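Local atomic coordinates of serpin-12 (Manduca sexta, PDB entry 6CJ7), a protein that belongs to the serpin family of serine protease inhibitors and controls the prophenoloxidase activation system in larval hemolymph. Residues A96-L101 / D122-Y127; N137-I142 / K152-D157; M165-A170 / P313-A318. All coordinates share one frame; numbering follows the deposited sequence.

Interaction 1: residues A96-L101 / D122-Y127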
loop_
_atom_site.group_PDB
_atom_site.type_symbol
_atom_site.label_atom_id
_atom_site.label_comp_id
_atom_site.label_asym_id
_atom_site.label_seq_id
_atom_site.Cartn_x
_atom_site.Cartn_y
_atom_site.Cartn_z
ATOM N N ALA A 96 0.021 -3.795 -10.116
ATOM C CA ALA A 96 -0.816 -3.599 -11.296
ATOM C C ALA A 96 -1.327 -2.165 -11.278
ATOM O O ALA A 96 -2.199 -1.821 -10.472
ATOM C CB ALA A 96 -1.976 -4.593 -11.336
ATOM N N ASN A 97 -0.780 -1.334 -12.165
ATOM C CA ASN A 97 -1.165 0.068 -12.288
ATOM C C ASN A 97 -1.705 0.298 -13.692
ATOM O O ASN A 97 -1.084 -0.121 -14.670
ATOM C CB ASN A 97 0.033 0.999 -12.024
ATOM C CG ASN A 97 0.771 0.656 -10.735
ATOM O OD1 ASN A 97 0.195 0.732 -9.650
ATOM N ND2 ASN A 97 2.053 0.295 -10.855
ATOM N N ASN A 98 -2.864 0.951 -13.799
ATOM C CA ASN A 98 -3.373 1.241 -15.138
ATOM C C ASN A 98 -4.386 2.373 -15.069
ATOM O O ASN A 98 -5.004 2.632 -14.033
ATOM C CB ASN A 98 -4.019 -0.004 -15.775
ATOM C CG ASN A 98 -3.782 -0.106 -17.280
ATOM O OD1 ASN A 98 -3.790 0.895 -18.008
ATOM N ND2 ASN A 98 -3.592 -1.332 -17.764
ATOM N N VAL A 99 -4.558 3.038 -16.206
ATOM C CA VAL A 99 -5.589 4.058 -16.393
ATOM C C VAL A 99 -6.446 3.586 -17.558
ATOM O O VAL A 99 -5.968 3.516 -18.698
ATOM C CB VAL A 99 -4.991 5.443 -16.682
ATOM C CG1 VAL A 99 -6.104 6.493 -16.808
ATOM C CG2 VAL A 99 -3.990 5.850 -15.620
ATOM N N PHE A 100 -7.703 3.252 -17.282
ATOM C CA PHE A 100 -8.618 2.763 -18.302
ATOM C C PHE A 100 -9.467 3.938 -18.765
ATOM O O PHE A 100 -10.347 4.404 -18.036
ATOM C CB PHE A 100 -9.463 1.614 -17.760
ATOM C CG PHE A 100 -8.652 0.388 -17.429
ATOM C CD1 PHE A 100 -8.259 0.123 -16.122
ATOM C CD2 PHE A 100 -8.268 -0.491 -18.434
ATOM C CE1 PHE A 100 -7.497 -1.006 -15.814
ATOM C CE2 PHE A 100 -7.503 -1.619 -18.139
ATOM C CZ PHE A 100 -7.120 -1.875 -16.827
ATOM N N LEU A 101 -9.164 4.433 -19.961
ATOM C CA LEU A 101 -9.760 5.650 -20.502
ATOM C C LEU A 101 -10.814 5.294 -21.544
ATOM O O LEU A 101 -10.518 4.590 -22.519
ATOM C CB LEU A 101 -8.685 6.539 -21.121
ATOM C CG LEU A 101 -9.204 7.782 -21.820
ATOM C CD1 LEU A 101 -9.705 8.762 -20.782
ATOM C CD2 LEU A 101 -8.050 8.370 -22.599
ATOM N N ASP A 122 0.082 2.432 -17.448
ATOM C CA ASP A 122 -0.281 2.508 -18.855
ATOM C C ASP A 122 -1.507 3.393 -18.983
ATOM O O ASP A 122 -2.143 3.757 -17.995
ATOM C CB ASP A 122 -0.563 1.117 -19.429
ATOM C CG ASP A 122 -0.193 0.992 -20.889
ATOM O OD1 ASP A 122 -0.024 2.032 -21.570
ATOM O OD2 ASP A 122 -0.083 -0.165 -21.358
ATOM N N LEU A 123 -1.815 3.758 -20.222
ATOM C CA LEU A 123 -3.063 4.428 -20.559
ATOM C C LEU A 123 -3.761 3.558 -21.595
ATOM O O LEU A 123 -3.264 3.407 -22.716
ATOM C CB LEU A 123 -2.795 5.841 -21.076
ATOM C CG LEU A 123 -3.988 6.762 -21.337
ATOM C CD1 LEU A 123 -4.900 6.846 -20.146
ATOM C CD2 LEU A 123 -3.489 8.153 -21.710
ATOM N N THR A 124 -4.907 2.993 -21.220
ATOM C CA THR A 124 -5.515 1.877 -21.956
ATOM C C THR A 124 -6.910 2.237 -22.450
ATOM O O THR A 124 -7.826 2.436 -21.630
ATOM C CB THR A 124 -5.572 0.632 -21.064
ATOM O OG1 THR A 124 -4.248 0.267 -20.654
ATOM C CG2 THR A 124 -6.191 -0.544 -21.820
ATOM N N PRO A 125 -7.134 2.335 -23.761
ATOM C CA PRO A 125 -8.493 2.599 -24.253
ATOM C C PRO A 125 -9.434 1.464 -23.878
ATOM O O PRO A 125 -9.077 0.286 -23.953
ATOM C CB PRO A 125 -8.314 2.703 -25.772
ATOM C CG PRO A 125 -6.862 2.925 -25.983
ATOM C CD PRO A 125 -6.151 2.248 -24.852
ATOM N N THR A 126 -10.641 1.835 -23.456
ATOM C CA THR A 126 -11.606 0.893 -22.899
ATOM C C THR A 126 -13.013 1.292 -23.317
ATOM O O THR A 126 -13.388 2.460 -23.187
ATOM C CB THR A 126 -11.505 0.867 -21.367
ATOM O OG1 THR A 126 -10.171 0.516 -20.984
ATOM C CG2 THR A 126 -12.490 -0.139 -20.772
ATOM N N TYR A 127 -13.796 0.333 -23.809
ATOM C CA TYR A 127 -15.205 0.580 -24.089
ATOM C C TYR A 127 -16.009 0.176 -22.860
ATOM O O TYR A 127 -15.936 -0.977 -22.419
ATOM C CB TYR A 127 -15.690 -0.179 -25.330
ATOM C CG TYR A 127 -17.161 0.042 -25.657
ATOM C CD1 TYR A 127 -17.638 1.301 -26.015
ATOM C CD2 TYR A 127 -18.072 -1.007 -25.616
ATOM C CE1 TYR A 127 -18.970 1.507 -26.311
ATOM C CE2 TYR A 127 -19.420 -0.805 -25.914
ATOM C CZ TYR A 127 -19.860 0.455 -26.263
ATOM O OH TYR A 127 -21.198 0.668 -26.561
HETATM O O HOH W 1 -3.065 -2.559 -20.441
#
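Strands 92-102 and 123-126 pair in parallel at one margin of the large serpin sheet, where Val99, Phe100 and Leu101 stand beside Leu123, Thr124 and Pro125. The backbone ladder alternates between the strands. Val99 N bonds to Asp122 O at 3.1 Å, and Thr124 N to Val99 O at 2.8 Å. Leu101 N then gives to Thr124 O, and Thr126 N to Leu101 O.

A side-chain bond adds to this ladder. Thr124 OG1 donates to Asn98 OD1 at 2.8 Å, with OG1 held beside its own backbone N (chi1 -60°). A water bridges Asn98 ND2 and Thr124 OG1. Asn98 and Asp122 run side by side, their planes 8° apart. Asp122 OD1 also forms a salt bridge with Lys112.

On the face with Phe100, Thr124 lies alongside the ring, and Thr126 OG1 meets its edge, 3.3 Å from Phe100 CD2. Ile138 of helix 131-145 packs there too. On the face with Val99 and Leu101, Leu123 CD1 reaches Val99 CG1 at 3.6 Å. Phe111 touches Leu123 on that side. This is the parallel pairing of strands 1 and 2 of serpin sheet A.

Interaction 2: residues N137-I142 / K152-D157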
loop_
_atom_site.group_PDB
_atom_site.type_symbol
_atom_site.label_atom_id
_atom_site.label_comp_id
_atom_site.label_asym_id
_atom_site.label_seq_id
_atom_site.Cartn_x
_atom_site.Cartn_y
_atom_site.Cartn_z
ATOM N N ASN A 137 -12.962 -7.671 -17.951
ATOM C CA ASN A 137 -11.680 -7.519 -18.634
ATOM C C ASN A 137 -10.660 -6.806 -17.755
ATOM O O ASN A 137 -9.480 -7.186 -17.727
ATOM C CB ASN A 137 -11.866 -6.772 -19.955
ATOM C CG ASN A 137 -12.357 -7.674 -21.067
ATOM O OD1 ASN A 137 -12.122 -8.886 -21.050
ATOM N ND2 ASN A 137 -13.044 -7.091 -22.039
ATOM N N ILE A 138 -11.091 -5.781 -17.023
ATOM C CA ILE A 138 -10.171 -5.085 -16.125
ATOM C C ILE A 138 -9.735 -6.015 -14.998
ATOM O O ILE A 138 -8.545 -6.109 -14.680
ATOM C CB ILE A 138 -10.818 -3.802 -15.578
ATOM C CG1 ILE A 138 -10.941 -2.760 -16.707
ATOM C CG2 ILE A 138 -9.991 -3.250 -14.420
ATOM C CD1 ILE A 138 -11.867 -1.599 -16.363
ATOM N N ASN A 139 -10.690 -6.728 -14.398
ATOM C CA ASN A 139 -10.352 -7.629 -13.298
ATOM C C ASN A 139 -9.431 -8.748 -13.762
ATOM O O ASN A 139 -8.521 -9.149 -13.028
ATOM C CB ASN A 139 -11.621 -8.214 -12.675
ATOM C CG ASN A 139 -12.368 -7.215 -11.803
ATOM O OD1 ASN A 139 -11.771 -6.315 -11.220
ATOM N ND2 ASN A 139 -13.679 -7.386 -11.701
ATOM N N SER A 140 -9.668 -9.289 -14.962
ATOM C CA SER A 140 -8.798 -10.345 -15.475
ATOM C C SER A 140 -7.377 -9.836 -15.682
ATOM O O SER A 140 -6.407 -10.550 -15.399
ATOM C CB SER A 140 -9.355 -10.907 -16.782
ATOM O OG SER A 140 -10.445 -11.774 -16.538
ATOM N N TRP A 141 -7.234 -8.605 -16.178
ATOM C CA TRP A 141 -5.903 -8.029 -16.329
ATOM C C TRP A 141 -5.222 -7.864 -14.975
ATOM O O TRP A 141 -4.044 -8.211 -14.815
ATOM C CB TRP A 141 -5.970 -6.690 -17.063
ATOM C CG TRP A 141 -4.622 -6.054 -17.168
ATOM C CD1 TRP A 141 -3.657 -6.324 -18.096
ATOM C CD2 TRP A 141 -4.067 -5.075 -16.285
ATOM N NE1 TRP A 141 -2.540 -5.562 -17.854
ATOM C CE2 TRP A 141 -2.764 -4.787 -16.747
ATOM C CE3 TRP A 141 -4.545 -4.409 -15.151
ATOM C CZ2 TRP A 141 -1.930 -3.872 -16.110
ATOM C CZ3 TRP A 141 -3.716 -3.489 -14.524
ATOM C CH2 TRP A 141 -2.423 -3.234 -15.003
ATOM N N ILE A 142 -5.949 -7.336 -13.983
ATOM C CA ILE A 142 -5.375 -7.200 -12.641
ATOM C C ILE A 142 -4.947 -8.559 -12.109
ATOM O O ILE A 142 -3.840 -8.716 -11.584
ATOM C CB ILE A 142 -6.366 -6.527 -11.676
ATOM C CG1 ILE A 142 -6.684 -5.098 -12.111
ATOM C CG2 ILE A 142 -5.817 -6.549 -10.241
ATOM C CD1 ILE A 142 -7.808 -4.491 -11.310
ATOM N N LYS A 152 -11.175 -9.208 -8.205
ATOM C CA LYS A 152 -12.559 -8.717 -8.228
ATOM C C LYS A 152 -12.639 -7.270 -7.747
ATOM O O LYS A 152 -13.587 -6.879 -7.058
ATOM C CB LYS A 152 -13.475 -9.610 -7.387
ATOM C CG LYS A 152 -13.642 -11.040 -7.915
ATOM C CD LYS A 152 -14.451 -11.074 -9.212
ATOM C CE LYS A 152 -14.034 -12.235 -10.121
ATOM N NZ LYS A 152 -14.397 -13.578 -9.582
ATOM N N LEU A 153 -11.662 -6.445 -8.129
ATOM C CA LEU A 153 -11.627 -5.064 -7.648
ATOM C C LEU A 153 -12.733 -4.210 -8.264
ATOM O O LEU A 153 -13.327 -3.374 -7.575
ATOM C CB LEU A 153 -10.259 -4.448 -7.936
ATOM C CG LEU A 153 -10.055 -2.980 -7.538
ATOM C CD1 LEU A 153 -10.282 -2.779 -6.040
ATOM C CD2 LEU A 153 -8.661 -2.482 -7.953
ATOM N N VAL A 154 -13.011 -4.377 -9.559
ATOM C CA VAL A 154 -13.960 -3.528 -10.277
ATOM C C VAL A 154 -15.318 -4.214 -10.326
ATOM O O VAL A 154 -15.418 -5.391 -10.702
ATOM C CB VAL A 154 -13.469 -3.217 -11.701
ATOM C CG1 VAL A 154 -14.492 -2.351 -12.443
ATOM C CG2 VAL A 154 -12.117 -2.527 -11.664
ATOM N N SER A 155 -16.411 -3.442 -9.962
ATOM C CA SER A 155 -17.751 -4.000 -10.087
ATOM C C SER A 155 -18.425 -3.518 -11.368
ATOM O O SER A 155 -18.291 -2.344 -11.741
ATOM C CB SER A 155 -18.624 -3.613 -8.894
ATOM O OG SER A 155 -19.967 -4.017 -9.114
ATOM N N PRO A 156 -19.153 -4.399 -12.057
ATOM C CA PRO A 156 -19.892 -3.954 -13.251
ATOM C C PRO A 156 -20.916 -2.879 -12.951
ATOM O O PRO A 156 -21.252 -2.083 -13.838
ATOM C CB PRO A 156 -20.563 -5.242 -13.755
ATOM C CG PRO A 156 -19.802 -6.358 -13.115
ATOM C CD PRO A 156 -19.299 -5.841 -11.807
ATOM N N ASP A 157 -21.426 -2.823 -11.721
ATOM C CA ASP A 157 -22.404 -1.804 -11.374
ATOM C C ASP A 157 -21.784 -0.423 -11.212
ATOM O O ASP A 157 -22.523 0.565 -11.170
ATOM C CB ASP A 157 -23.138 -2.210 -10.095
ATOM C CG ASP A 157 -23.909 -3.502 -10.261
ATOM O OD1 ASP A 157 -24.486 -3.715 -11.352
ATOM O OD2 ASP A 157 -23.927 -4.311 -9.309
#
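Asn139 OD1 receives the backbone N-H of Val154 at 2.8 Å, in a bond that is almost straight (171° at the hydrogen). The donor lies in the plane of the amide, on a lone pair of OD1. Leu153 N is also near this oxygen, at 3.1 Å. The other half of the same amide is used in turn. Asn139 ND2 donates to Val154 O at 2.8 Å, and this oxygen too is met in its carbonyl plane, on a lone pair. The carboxamide therefore reads both the N-H and the C=O of one residue. Two bonds fix its rotation and tie the loop to the helix. A chi1 of -75° sets Asn139 CG beside its own backbone N, and Val154 O lies only 13° out of the amide plane.

Helix 131-145 is helix F of the serpin fold, which lies across sheet A. Residues 152-157 belong to the connection that leads from this helix to strand 165-174. Asn139 thus holds the returning chain against the helix it has just left.

Apolar contacts lie beside the polar pair. Ile138 CG2 meets Val154 CG2 at 3.6 Å, the two side chains crossing at about a right angle. Val154 CB also rests 3.6 Å from Asn139 OD1. One turn further along the helix, Ile142 CD1 touches Leu153 CD2 at 4.0 Å, again at about a right angle. Leu153 and Val154 both reach Leu319 of strand 317-326, and Ile138 reaches Phe100 of strand 92-102. Both sides of the contact are therefore set down on the sheet. Further on, Ser155 OG accepts from Asp157 N at 3.2 Å, forming an ST turn where a 3-10 segment begins at Pro156.

Interaction 3: residues M165-A170 / P313-A318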
loop_
_atom_site.group_PDB
_atom_site.type_symbol
_atom_site.label_atom_id
_atom_site.label_comp_id
_atom_site.label_asym_id
_atom_site.label_seq_id
_atom_site.Cartn_x
_atom_site.Cartn_y
_atom_site.Cartn_z
ATOM N N MET A 165 -13.194 7.324 -16.960
ATOM C CA MET A 165 -11.840 6.925 -16.611
ATOM C C MET A 165 -11.881 6.110 -15.328
ATOM O O MET A 165 -12.438 6.564 -14.329
ATOM C CB MET A 165 -10.930 8.153 -16.430
ATOM C CG MET A 165 -9.466 7.811 -16.385
ATOM S SD MET A 165 -8.462 9.243 -15.913
ATOM C CE MET A 165 -9.330 10.599 -16.648
ATOM N N VAL A 166 -11.279 4.928 -15.358
ATOM C CA VAL A 166 -11.157 4.073 -14.184
ATOM C C VAL A 166 -9.673 3.909 -13.898
ATOM O O VAL A 166 -8.931 3.360 -14.724
ATOM C CB VAL A 166 -11.821 2.708 -14.401
ATOM C CG1 VAL A 166 -11.559 1.801 -13.183
ATOM C CG2 VAL A 166 -13.306 2.868 -14.639
ATOM N N MET A 167 -9.236 4.380 -12.737
ATOM C CA MET A 167 -7.857 4.211 -12.320
ATOM C C MET A 167 -7.751 3.031 -11.359
ATOM O O MET A 167 -8.544 2.922 -10.418
ATOM C CB MET A 167 -7.351 5.503 -11.688
ATOM C CG MET A 167 -7.605 6.714 -12.617
ATOM S SD MET A 167 -6.610 8.098 -12.136
ATOM C CE MET A 167 -5.000 7.591 -12.727
ATOM N N VAL A 168 -6.791 2.140 -11.612
ATOM C CA VAL A 168 -6.551 0.980 -10.751
ATOM C C VAL A 168 -5.086 0.937 -10.344
ATOM O O VAL A 168 -4.179 1.129 -11.163
ATOM C CB VAL A 168 -6.968 -0.361 -11.407
ATOM C CG1 VAL A 168 -8.422 -0.366 -11.745
ATOM C CG2 VAL A 168 -6.132 -0.672 -12.629
ATOM N N ASN A 169 -4.848 0.699 -9.059
ATOM C CA ASN A 169 -3.493 0.523 -8.546
ATOM C C ASN A 169 -3.577 -0.558 -7.488
ATOM O O ASN A 169 -4.215 -0.356 -6.448
ATOM C CB ASN A 169 -2.932 1.819 -7.970
ATOM C CG ASN A 169 -2.799 2.898 -9.025
ATOM O OD1 ASN A 169 -3.750 3.652 -9.301
ATOM N ND2 ASN A 169 -1.618 2.961 -9.648
ATOM N N ALA A 170 -2.997 -1.705 -7.787
ATOM C CA ALA A 170 -3.101 -2.877 -6.923
ATOM C C ALA A 170 -1.706 -3.375 -6.590
ATOM O O ALA A 170 -0.764 -3.201 -7.370
ATOM C CB ALA A 170 -3.915 -3.967 -7.612
ATOM N N PRO A 313 -11.322 14.585 -19.826
ATOM C CA PRO A 313 -11.958 13.563 -18.986
ATOM C C PRO A 313 -11.818 13.935 -17.520
ATOM O O PRO A 313 -11.075 14.838 -17.145
ATOM C CB PRO A 313 -11.173 12.293 -19.317
ATOM C CG PRO A 313 -9.783 12.819 -19.623
ATOM C CD PRO A 313 -9.987 14.165 -20.304
ATOM N N GLN A 314 -12.579 13.239 -16.683
ATOM C CA GLN A 314 -12.345 13.284 -15.245
ATOM C C GLN A 314 -12.284 11.860 -14.721
ATOM O O GLN A 314 -12.616 10.901 -15.427
ATOM C CB GLN A 314 -13.422 14.087 -14.500
ATOM C CG GLN A 314 -14.791 13.449 -14.469
ATOM C CD GLN A 314 -15.637 13.804 -15.671
ATOM O OE1 GLN A 314 -15.384 14.807 -16.369
ATOM N NE2 GLN A 314 -16.635 12.981 -15.940
ATOM N N VAL A 315 -11.841 11.727 -13.468
ATOM C CA VAL A 315 -11.755 10.411 -12.834
ATOM C C VAL A 315 -13.155 9.959 -12.444
ATOM O O VAL A 315 -13.850 10.643 -11.685
ATOM C CB VAL A 315 -10.837 10.438 -11.607
ATOM C CG1 VAL A 315 -10.829 9.052 -10.936
ATOM C CG2 VAL A 315 -9.411 10.863 -12.002
ATOM N N SER A 316 -13.587 8.823 -12.993
ATOM C CA SER A 316 -14.878 8.262 -12.611
ATOM C C SER A 316 -14.759 7.342 -11.412
ATOM O O SER A 316 -15.636 7.352 -10.534
ATOM C CB SER A 316 -15.503 7.482 -13.773
ATOM O OG SER A 316 -15.543 8.281 -14.939
ATOM N N SER A 317 -13.722 6.516 -11.383
ATOM C CA SER A 317 -13.490 5.591 -10.289
ATOM C C SER A 317 -11.992 5.542 -10.028
ATOM O O SER A 317 -11.198 5.560 -10.971
ATOM C CB SER A 317 -14.014 4.184 -10.620
ATOM O OG SER A 317 -15.431 4.179 -10.673
ATOM N N ALA A 318 -11.615 5.523 -8.752
ATOM C CA ALA A 318 -10.222 5.394 -8.333
ATOM C C ALA A 318 -10.181 4.252 -7.334
ATOM O O ALA A 318 -10.724 4.370 -6.229
ATOM C CB ALA A 318 -9.698 6.691 -7.710
#
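Met167 N donates to Ser317 O at 2.9 Å, nearly straight at 172°. Met165 O takes two N-H groups, both in its carbonyl plane: Ser316 N at 2.9 Å and Ser317 N at 3.2 Å. Ser316 has a helical backbone (phi -88°, psi -42°), and its N-H and the next one turn to the same oxygen. The strand pairing starts just beyond this bend, with Val166 opposite Ser317 and Met167 opposite Ala318, in parallel.

The side chain of Ser316 adds a further bond. Its OG accepts from Met165 N at 3.2 Å and from the neighbouring Gln164 N. Met165 is thus held at both its N-H and its C=O by the bend at Ser316.

The packing is carried by two methionines. The Met165 chain is extended as far as SD and bends at its last torsion, which places CE 3.7 Å from Pro313 CB and 3.5 Å from Gln314 O. Met165 CB is 3.4 Å from that same Gln314 O. Met167, on the same strand as Met165, points to the face that also carries Ala318. Its SD meets Val315 CG2 at 3.9 Å, the side chains crossing at about a right angle. Leu46 and Leu50 of helix 40-51 pack on Met167 from this side, and Val99 touches both methionines.

Strands 165-174 and 317-326, strands 3 and 5 of sheet A, pair directly with no inserted strand between them, as in the native state of serpins.

How the interactions relate
The three contacts form one cluster on the same side of the chain's centre and follow each other along the chain. Interactions 1 and 3 have centres about 9 Å apart and share sheet A. Strand 92-102 lies beside strand 165-174, so Phe100 N reaches Val166 O. Interaction 2 lies about 12 Å from each of them, centre to centre, over the sheet face that helix 131-145 covers. Ile138 and Trp141 of that helix touch residues of both other contacts. The order across this part of the sheet is 123-126, 92-102, 165-174, 317-326. In inhibitory serpins the last two strands part for the reactive-centre loop, and helix F with its connection lies over that region.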